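Side-chain contacts in mercuric reductase (Metallosphaera sedula, PDB 4YWO), which probably reduces mercuric ions to elemental mercury with electrons from NADPH, working as a homodimer with bound FAD: residues 26-29 and 30-33; 314-317 and 318-322; 105-108 and 109-113. All coordinates share one frame; numbering follows the deposited sequence.

Interaction 1: 26-29 and 30-33; sequences AGFA and AMIK
The ring of Phe28 meets the methyl end of Met31 one helical turn on: CE approaches the ring obliquely, 3.6 Å from Phe28 CD2, with Phe28 CE2 the next nearest ring atom. The ring also packs edge-to-face with Tyr104, from helix 87-110. Met31 SD stands 5.3 Å from the ring centroid and 34° off the ring normal, an oblique Met-aromatic contact. The two side chains lie alongside each other and point the same way. The Met31 side chain starts with CG anti to the backbone N (chi1 179°), and a bend at chi3 (56°) turns CE back to the ring.

Ile32 is placed otherwise: its CG1 branch lies beside its own backbone N and rests against the carbonyl of Phe28, CG1 being 3.2 Å from Phe28 O. That same oxygen accepts the amide of Ile32, N to O 3.0 Å, so the bond and the apolar branch gather at one carbonyl. The backbone bonds Ala30 N to Ala26 O and Met31 N to Gly27 O, 2.9 Å each, and Lys33 N to Ala29 O continue the helix.

Small residues mark another side of the helix, where Ala29 and Ala30 pack on helix 314-330, while Ala26 N is hydrogen-bonded to FAD O1P. Lys33 reaches Glu326 there through a long, weak ion pair. Chemically, the contact joins a methyl on a polarisable sulfur to an aromatic ring, largely by dispersion, while a backbone amide near the helix start binds the FAD phosphate, as in a Rossmann-type dinucleotide fold.

Interaction 2: 314-317 and 318-322; sequences EALA and GRQGS. With FAD (flavin-adenine dinucleotide), chain B.
Leu316 and Gln320, four residues apart, make the side-chain packing, crossing at an angle. Leu316 CG lies 3.8 Å from Gln320 NE2, and Leu316 CD1 touches both NE2 and the CG methylene of Gln320. Gln320 CG sits beside its own backbone N (chi1 -66°) and the chain runs on extended, which lays the amide against the leucine branch; CG itself stands 3.3 Å from Leu316 O. Phe437 of the second subunit packs on Glu314.

Backbone hydrogen bonds form a regular alpha-helical ladder: Gly318 N to Glu314 O, Arg319 N to Ala315 O, Gln320 N to Leu316 O and Gly321 N to Ala317 O. The third is the shortest, at 2.8 Å, with an N-H...O angle of 172°.

The polar side-chain ends find partners beyond the segments. Gln320 OE1 accepts the amide of Gly305, and its NE2 donates to a glycerol probably left from crystallisation. Arg319 bends at chi2 and its NH2 makes a salt bridge with Asp432 of the second subunit.

The cofactor is met at the first turn. Glu314 N donates to FAD O2, 2.9 Å away, at an N-H...O angle of 152°, and Glu314 CB lies 3.8 Å from the same carbonyl oxygen. Ala317 CB approaches the FAD phosphate oxygen O2P to 3.6 Å, a van der Waals contact of a methyl with a phosphate oxygen.

Helix 314-330 thus begins at the pyrimidine edge of the flavin, with a backbone amide spent on the C2 carbonyl. The positive end of the helix dipole would probably draw electron density toward O2 and ease the build-up of negative charge there when the flavin is reduced.

Interaction 3: 105-108 and 109-113; sequences EDLL and SYYDV
Tyr111 and Leu107 lie side by side and point the same way, with the Leu107 carbonyl wedged against the root of the tyrosine. Going outward, Tyr111 CB is 3.4 Å from Leu107 O. Its CG is turned to lie beside the backbone N (chi1 -74°), which brings the ring against the leucine. Tyr111 CD2 then meets Leu107 O at 3.3 Å, the oxygen sitting at the ring edge and in its plane, and it also reaches Leu107 CB at 4.0 Å. Farther out, Tyr111 CE2 is 4.2 Å from Leu107 CD1, and the OH end rests on Ile32 of helix 25-36. One face of this ring carries Tyr110 CD2, 3.7 Å above the plane and over its centre.

The same Leu107 O accepts the Tyr111 amide at 2.9 Å, so it takes the backbone bond and also lies against the ring edge. Tyr110 N bonds Asp106 O, and Ser109 N adds a weak bond to that oxygen. Beyond the helix, Val113 turns back so that its side chain crosses that of Leu108, Val113 CG1 to Leu108 CD2 4.2 Å; both residues also pack on Leu43 of strand 42-45.

Tyr111 is where helical geometry ends. The arrangement is a helix C terminus leading into strand 114-117, an outermost strand of the parallel sheet in the Rossmann-like FAD domain.

From the N terminus, interaction 1 comes first, on the helix between strands 16-21 and 42-45; interaction 3 follows at the end of helix 87-110, and interaction 2 opens helix 314-330. Each is local, within continuous chain, so none closes a long loop and none nests in or crosses another. Interaction 1 is the shared neighbour: Ala29 CB packs on Gly318 O of interaction 2 at 3.2 Å, and Met31 SD meets Val113 CB of interaction 3 at 4.0 Å. Interactions 2 and 3 do not touch, their nearest atoms being about 10 Å apart. Helix 25-36 thus packs against both, joining the end of helix 87-110 and the start of helix 314-330 around the FAD-binding beta-alpha-beta unit.

Interaction 1: 26-29 and 30-33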
loop_
_atom_site.group_PDB
_atom_site.type_symbol
_atom_site.label_atom_id
_atom_site.label_comp_id
_atom_site.label_asym_id
_atom_site.label_seq_id
_atom_site.Cartn_x
_atom_site.Cartn_y
_atom_site.Cartn_z
ATOM N N ALA A 26 -3.588 14.271 -20.325
ATOM C CA ALA A 26 -3.737 15.709 -20.096
ATOM C C ALA A 26 -4.964 16.279 -20.835
ATOM O O ALA A 26 -5.704 17.109 -20.293
ATOM C CB ALA A 26 -2.474 16.454 -20.404
ATOM N N GLY A 27 -5.107 15.930 -22.137
ATOM C CA GLY A 27 -6.156 16.473 -22.919
ATOM C C GLY A 27 -7.542 16.025 -22.475
ATOM O O GLY A 27 -8.489 16.827 -22.437
ATOM N N PHE A 28 -7.602 14.763 -22.072
ATOM C CA PHE A 28 -8.867 14.318 -21.469
ATOM C C PHE A 28 -9.256 15.002 -20.189
ATOM O O PHE A 28 -10.474 15.349 -20.012
ATOM C CB PHE A 28 -8.920 12.768 -21.247
ATOM C CG PHE A 28 -9.578 12.054 -22.372
ATOM C CD1 PHE A 28 -8.880 11.760 -23.536
ATOM C CD2 PHE A 28 -10.918 11.704 -22.333
ATOM C CE1 PHE A 28 -9.462 11.112 -24.604
ATOM C CE2 PHE A 28 -11.515 11.088 -23.403
ATOM C CZ PHE A 28 -10.820 10.765 -24.541
ATOM N N ALA A 29 -8.308 15.210 -19.310
ATOM C CA ALA A 29 -8.531 15.916 -18.089
ATOM C C ALA A 29 -8.993 17.338 -18.382
ATOM O O ALA A 29 -9.961 17.820 -17.763
ATOM C CB ALA A 29 -7.323 15.880 -17.258
ATOM N N ALA A 30 -8.379 17.988 -19.416
ATOM C CA ALA A 30 -8.820 19.304 -19.807
ATOM C C ALA A 30 -10.227 19.281 -20.321
ATOM O O ALA A 30 -10.972 20.223 -20.034
ATOM C CB ALA A 30 -7.838 19.861 -20.873
ATOM N N MET A 31 -10.619 18.299 -21.101
ATOM C CA MET A 31 -11.920 18.215 -21.686
ATOM C C MET A 31 -12.964 18.128 -20.574
ATOM O O MET A 31 -14.061 18.764 -20.637
ATOM C CB MET A 31 -12.064 17.062 -22.583
ATOM C CG MET A 31 -13.459 16.955 -23.174
ATOM S SD MET A 31 -13.824 15.291 -23.717
ATOM C CE MET A 31 -13.606 14.134 -22.368
ATOM N N ILE A 32 -12.628 17.334 -19.606
ATOM C CA ILE A 32 -13.584 17.080 -18.488
ATOM C C ILE A 32 -13.757 18.342 -17.659
ATOM O O ILE A 32 -14.915 18.755 -17.402
ATOM C CB ILE A 32 -13.144 15.902 -17.641
ATOM C CG1 ILE A 32 -13.232 14.683 -18.494
ATOM C CG2 ILE A 32 -14.022 15.860 -16.332
ATOM C CD1 ILE A 32 -12.634 13.465 -17.827
ATOM N N LYS A 33 -12.660 18.972 -17.294
ATOM C CA LYS A 33 -12.682 20.207 -16.598
ATOM C C LYS A 33 -13.436 21.270 -17.338
ATOM O O LYS A 33 -14.128 22.072 -16.714
ATOM C CB LYS A 33 -11.342 20.706 -16.273
ATOM C CG LYS A 33 -11.305 21.975 -15.478
ATOM C CD LYS A 33 -12.070 21.727 -14.169
ATOM C CE LYS A 33 -11.367 22.462 -13.037
ATOM N NZ LYS A 33 -11.716 21.977 -11.656
#

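Interaction 2: 314-317 and 318-322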
loop_
_atom_site.group_PDB
_atom_site.type_symbol
_atom_site.label_atom_id
_atom_site.label_comp_id
_atom_site.label_asym_id
_atom_site.label_seq_id
_atom_site.Cartn_x
_atom_site.Cartn_y
_atom_site.Cartn_z
ATOM N N GLU A 314 1.406 9.826 -15.682
ATOM C CA GLU A 314 0.025 9.946 -16.013
ATOM C C GLU A 314 -0.757 10.800 -15.052
ATOM O O GLU A 314 -1.579 11.653 -15.437
ATOM C CB GLU A 314 -0.578 8.552 -16.181
ATOM C CG GLU A 314 -1.986 8.572 -16.690
ATOM C CD GLU A 314 -3.056 8.787 -15.590
ATOM O OE1 GLU A 314 -2.813 8.800 -14.346
ATOM O OE2 GLU A 314 -4.248 9.020 -15.929
ATOM N N ALA A 315 -0.567 10.608 -13.717
ATOM C CA ALA A 315 -1.376 11.320 -12.790
ATOM C C ALA A 315 -1.057 12.820 -12.803
ATOM O O ALA A 315 -1.936 13.670 -12.578
ATOM C CB ALA A 315 -1.132 10.727 -11.340
ATOM N N LEU A 316 0.217 13.139 -13.030
ATOM C CA LEU A 316 0.657 14.563 -13.130
ATOM C C LEU A 316 0.101 15.183 -14.457
ATOM O O LEU A 316 -0.416 16.314 -14.412
ATOM C CB LEU A 316 2.166 14.661 -13.149
ATOM C CG LEU A 316 2.676 16.082 -13.199
ATOM C CD1 LEU A 316 2.196 16.960 -12.065
ATOM C CD2 LEU A 316 4.220 16.098 -13.316
ATOM N N ALA A 317 0.125 14.392 -15.523
ATOM C CA ALA A 317 -0.425 14.942 -16.818
ATOM C C ALA A 317 -1.920 15.282 -16.639
ATOM O O ALA A 317 -2.349 16.382 -16.999
ATOM C CB ALA A 317 -0.195 13.954 -17.946
ATOM N N GLY A 318 -2.688 14.394 -15.972
ATOM C CA GLY A 318 -4.077 14.620 -15.691
ATOM C C GLY A 318 -4.274 15.882 -14.873
ATOM O O GLY A 318 -5.091 16.745 -15.193
ATOM N N ARG A 319 -3.614 15.959 -13.741
ATOM C CA ARG A 319 -3.692 17.126 -12.847
ATOM C C ARG A 319 -3.357 18.417 -13.579
ATOM O O ARG A 319 -4.150 19.406 -13.418
ATOM C CB ARG A 319 -2.799 17.001 -11.663
ATOM C CG ARG A 319 -2.986 18.082 -10.621
ATOM C CD ARG A 319 -4.293 17.768 -9.913
ATOM N NE ARG A 319 -4.854 18.843 -9.118
ATOM C CZ ARG A 319 -6.170 19.059 -8.991
ATOM N NH1 ARG A 319 -7.071 18.399 -9.746
ATOM N NH2 ARG A 319 -6.555 19.995 -8.185
ATOM N N GLN A 320 -2.257 18.447 -14.363
ATOM C CA GLN A 320 -1.884 19.639 -15.175
ATOM C C GLN A 320 -2.964 19.950 -16.191
ATOM O O GLN A 320 -3.260 21.170 -16.379
ATOM C CB GLN A 320 -0.531 19.436 -15.765
ATOM C CG GLN A 320 0.642 19.367 -14.807
ATOM C CD GLN A 320 1.907 19.099 -15.444
ATOM O OE1 GLN A 320 1.961 18.385 -16.514
ATOM N NE2 GLN A 320 2.991 19.509 -14.833
ATOM N N GLY A 321 -3.595 18.961 -16.863
ATOM C CA GLY A 321 -4.636 19.269 -17.865
ATOM C C GLY A 321 -5.821 19.943 -17.150
ATOM O O GLY A 321 -6.366 20.939 -17.601
ATOM N N SER A 322 -6.205 19.455 -15.924
ATOM C CA SER A 322 -7.230 20.125 -15.167
ATOM C C SER A 322 -6.898 21.503 -14.740
ATOM O O SER A 322 -7.787 22.396 -14.859
ATOM C CB SER A 322 -7.625 19.313 -13.850
ATOM O OG SER A 322 -8.139 18.013 -14.209
HETATM P PA FAD B . 0.056 11.911 -24.584
HETATM O O1A FAD B . -0.928 10.976 -23.924
HETATM O O2A FAD B . 1.087 11.365 -25.543
HETATM O O5B FAD B . -0.775 13.064 -25.340
HETATM C C5B FAD B . -0.493 13.385 -26.701
HETATM C C4B FAD B . -1.677 12.984 -27.572
HETATM O O4B FAD B . -2.095 14.100 -28.363
HETATM C C3B FAD B . -1.307 11.853 -28.518
HETATM O O3B FAD B . -2.139 10.716 -28.273
HETATM C C2B FAD B . -1.544 12.378 -29.920
HETATM O O2B FAD B . -2.530 11.580 -30.582
HETATM C C1B FAD B . -2.049 13.804 -29.762
HETATM N N9A FAD B . -1.122 14.742 -30.442
HETATM C C8A FAD B . 0.210 14.800 -30.263
HETATM N N7A FAD B . 0.767 15.768 -31.035
HETATM C C5A FAD B . -0.227 16.350 -31.732
HETATM C C6A FAD B . -0.335 17.440 -32.730
HETATM N N6A FAD B . 0.760 18.119 -33.148
HETATM N N1A FAD B . -1.564 17.735 -33.209
HETATM C C2A FAD B . -2.661 17.068 -32.801
HETATM N N3A FAD B . -2.636 16.069 -31.900
HETATM C C4A FAD B . -1.470 15.670 -31.338
HETATM N N1 FAD B . 3.348 7.038 -16.148
HETATM C C2 FAD B . 2.897 6.676 -14.920
HETATM O O2 FAD B . 2.464 7.564 -14.154
HETATM N N3 FAD B . 2.895 5.400 -14.494
HETATM C C4 FAD B . 3.342 4.393 -15.253
HETATM O O4 FAD B . 3.327 3.217 -14.828
HETATM C C4X FAD B . 3.853 4.703 -16.610
HETATM N N5 FAD B . 4.321 3.743 -17.438
HETATM C C5X FAD B . 4.782 4.058 -18.671
HETATM C C6 FAD B . 5.258 3.053 -19.505
HETATM C C7 FAD B . 5.733 3.368 -20.774
HETATM C C7M FAD B . 6.249 2.278 -21.676
HETATM C C8 FAD B . 5.733 4.780 -21.241
HETATM C C8M FAD B . 6.248 5.118 -22.615
HETATM C C9 FAD B . 5.257 5.788 -20.410
HETATM C C9A FAD B . 4.782 5.473 -19.142
HETATM N N10 FAD B . 4.298 6.488 -18.294
HETATM C C10 FAD B . 3.827 6.125 -17.018
HETATM C "C1'" FAD B . 4.286 7.887 -18.727
HETATM C "C2'" FAD B . 2.870 8.282 -19.129
HETATM O "O2'" FAD B . 2.357 7.330 -20.068
HETATM C "C3'" FAD B . 2.847 9.673 -19.752
HETATM O "O3'" FAD B . 3.505 10.597 -18.879
HETATM C "C4'" FAD B . 1.417 10.137 -19.998
HETATM O "O4'" FAD B . 0.819 9.326 -21.015
HETATM C "C5'" FAD B . 1.382 11.598 -20.429
HETATM O "O5'" FAD B . 0.187 11.850 -21.164
HETATM P P FAD B . 0.056 13.164 -22.085
HETATM O O1P FAD B . -1.404 13.361 -22.419
HETATM O O2P FAD B . 0.836 14.279 -21.432
HETATM O O3P FAD B . 0.825 12.729 -23.430
#

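Interaction 3: 105-108 and 109-113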
loop_
_atom_site.group_PDB
_atom_site.type_symbol
_atom_site.label_atom_id
_atom_site.label_comp_id
_atom_site.label_asym_id
_atom_site.label_seq_id
_atom_site.Cartn_x
_atom_site.Cartn_y
_atom_site.Cartn_z
ATOM N N GLU A 105 -13.051 6.313 -24.772
ATOM C CA GLU A 105 -14.015 6.429 -25.853
ATOM C C GLU A 105 -15.413 6.673 -25.310
ATOM O O GLU A 105 -16.202 7.494 -25.864
ATOM C CB GLU A 105 -13.998 5.180 -26.743
ATOM C CG GLU A 105 -12.687 5.042 -27.541
ATOM C CD GLU A 105 -12.297 3.638 -28.117
ATOM O OE1 GLU A 105 -12.901 2.614 -27.783
ATOM O OE2 GLU A 105 -11.325 3.590 -28.914
ATOM N N ASP A 106 -15.786 6.016 -24.227
ATOM C CA ASP A 106 -17.148 6.210 -23.739
ATOM C C ASP A 106 -17.340 7.631 -23.203
ATOM O O ASP A 106 -18.455 8.128 -23.144
ATOM C CB ASP A 106 -17.511 5.215 -22.624
ATOM C CG ASP A 106 -17.823 3.780 -23.155
ATOM O OD1 ASP A 106 -17.961 3.518 -24.367
ATOM O OD2 ASP A 106 -17.877 2.894 -22.284
ATOM N N LEU A 107 -16.260 8.262 -22.747
ATOM C CA LEU A 107 -16.357 9.635 -22.230
ATOM C C LEU A 107 -16.645 10.688 -23.314
ATOM O O LEU A 107 -17.141 11.781 -22.984
ATOM C CB LEU A 107 -15.125 10.009 -21.450
ATOM C CG LEU A 107 -14.839 9.130 -20.240
ATOM C CD1 LEU A 107 -13.859 9.887 -19.339
ATOM C CD2 LEU A 107 -16.122 8.744 -19.559
ATOM N N LEU A 108 -16.294 10.381 -24.545
ATOM C CA LEU A 108 -16.541 11.237 -25.661
ATOM C C LEU A 108 -18.011 11.254 -25.970
ATOM O O LEU A 108 -18.452 12.243 -26.533
ATOM C CB LEU A 108 -15.771 10.818 -26.902
ATOM C CG LEU A 108 -14.259 10.938 -26.672
ATOM C CD1 LEU A 108 -13.504 10.300 -27.820
ATOM C CD2 LEU A 108 -13.782 12.381 -26.492
ATOM N N SER A 109 -18.757 10.206 -25.588
ATOM C CA SER A 109 -20.255 10.241 -25.654
ATOM C C SER A 109 -20.880 10.927 -24.469
ATOM O O SER A 109 -21.840 11.611 -24.626
ATOM C CB SER A 109 -20.881 8.846 -25.685
ATOM O OG SER A 109 -20.283 8.053 -26.651
ATOM N N TYR A 110 -20.345 10.712 -23.283
ATOM C CA TYR A 110 -20.876 11.280 -22.083
ATOM C C TYR A 110 -20.650 12.795 -21.947
ATOM O O TYR A 110 -21.509 13.521 -21.523
ATOM C CB TYR A 110 -20.323 10.544 -20.857
ATOM C CG TYR A 110 -20.951 11.118 -19.654
ATOM C CD1 TYR A 110 -22.336 10.984 -19.460
ATOM C CD2 TYR A 110 -20.222 11.874 -18.758
ATOM C CE1 TYR A 110 -22.943 11.583 -18.392
ATOM C CE2 TYR A 110 -20.824 12.463 -17.672
ATOM C CZ TYR A 110 -22.188 12.310 -17.509
ATOM O OH TYR A 110 -22.779 12.892 -16.450
ATOM N N TYR A 111 -19.470 13.279 -22.299
ATOM C CA TYR A 111 -19.181 14.684 -22.119
ATOM C C TYR A 111 -19.466 15.383 -23.436
ATOM O O TYR A 111 -19.661 14.771 -24.467
ATOM C CB TYR A 111 -17.731 14.880 -21.694
ATOM C CG TYR A 111 -17.453 14.499 -20.311
ATOM C CD1 TYR A 111 -17.784 15.351 -19.258
ATOM C CD2 TYR A 111 -16.926 13.274 -20.013
ATOM C CE1 TYR A 111 -17.542 15.027 -17.995
ATOM C CE2 TYR A 111 -16.676 12.922 -18.706
ATOM C CZ TYR A 111 -17.013 13.782 -17.715
ATOM O OH TYR A 111 -16.804 13.516 -16.438
ATOM N N ASP A 112 -19.511 16.720 -23.399
ATOM C CA ASP A 112 -19.873 17.496 -24.571
ATOM C C ASP A 112 -18.496 18.051 -25.215
ATOM O O ASP A 112 -17.767 18.715 -24.555
ATOM C CB ASP A 112 -20.722 18.682 -24.067
ATOM C CG ASP A 112 -21.393 19.438 -25.159
ATOM O OD1 ASP A 112 -21.697 18.862 -26.226
ATOM O OD2 ASP A 112 -21.637 20.651 -24.942
ATOM N N VAL A 113 -18.290 17.812 -26.467
ATOM C CA VAL A 113 -16.964 18.064 -27.107
ATOM C C VAL A 113 -17.078 18.018 -28.596
ATOM O O VAL A 113 -17.826 17.237 -29.141
ATOM C CB VAL A 113 -15.946 17.000 -26.607
ATOM C CG1 VAL A 113 -16.418 15.587 -26.868
ATOM C CG2 VAL A 113 -14.580 17.127 -27.331
#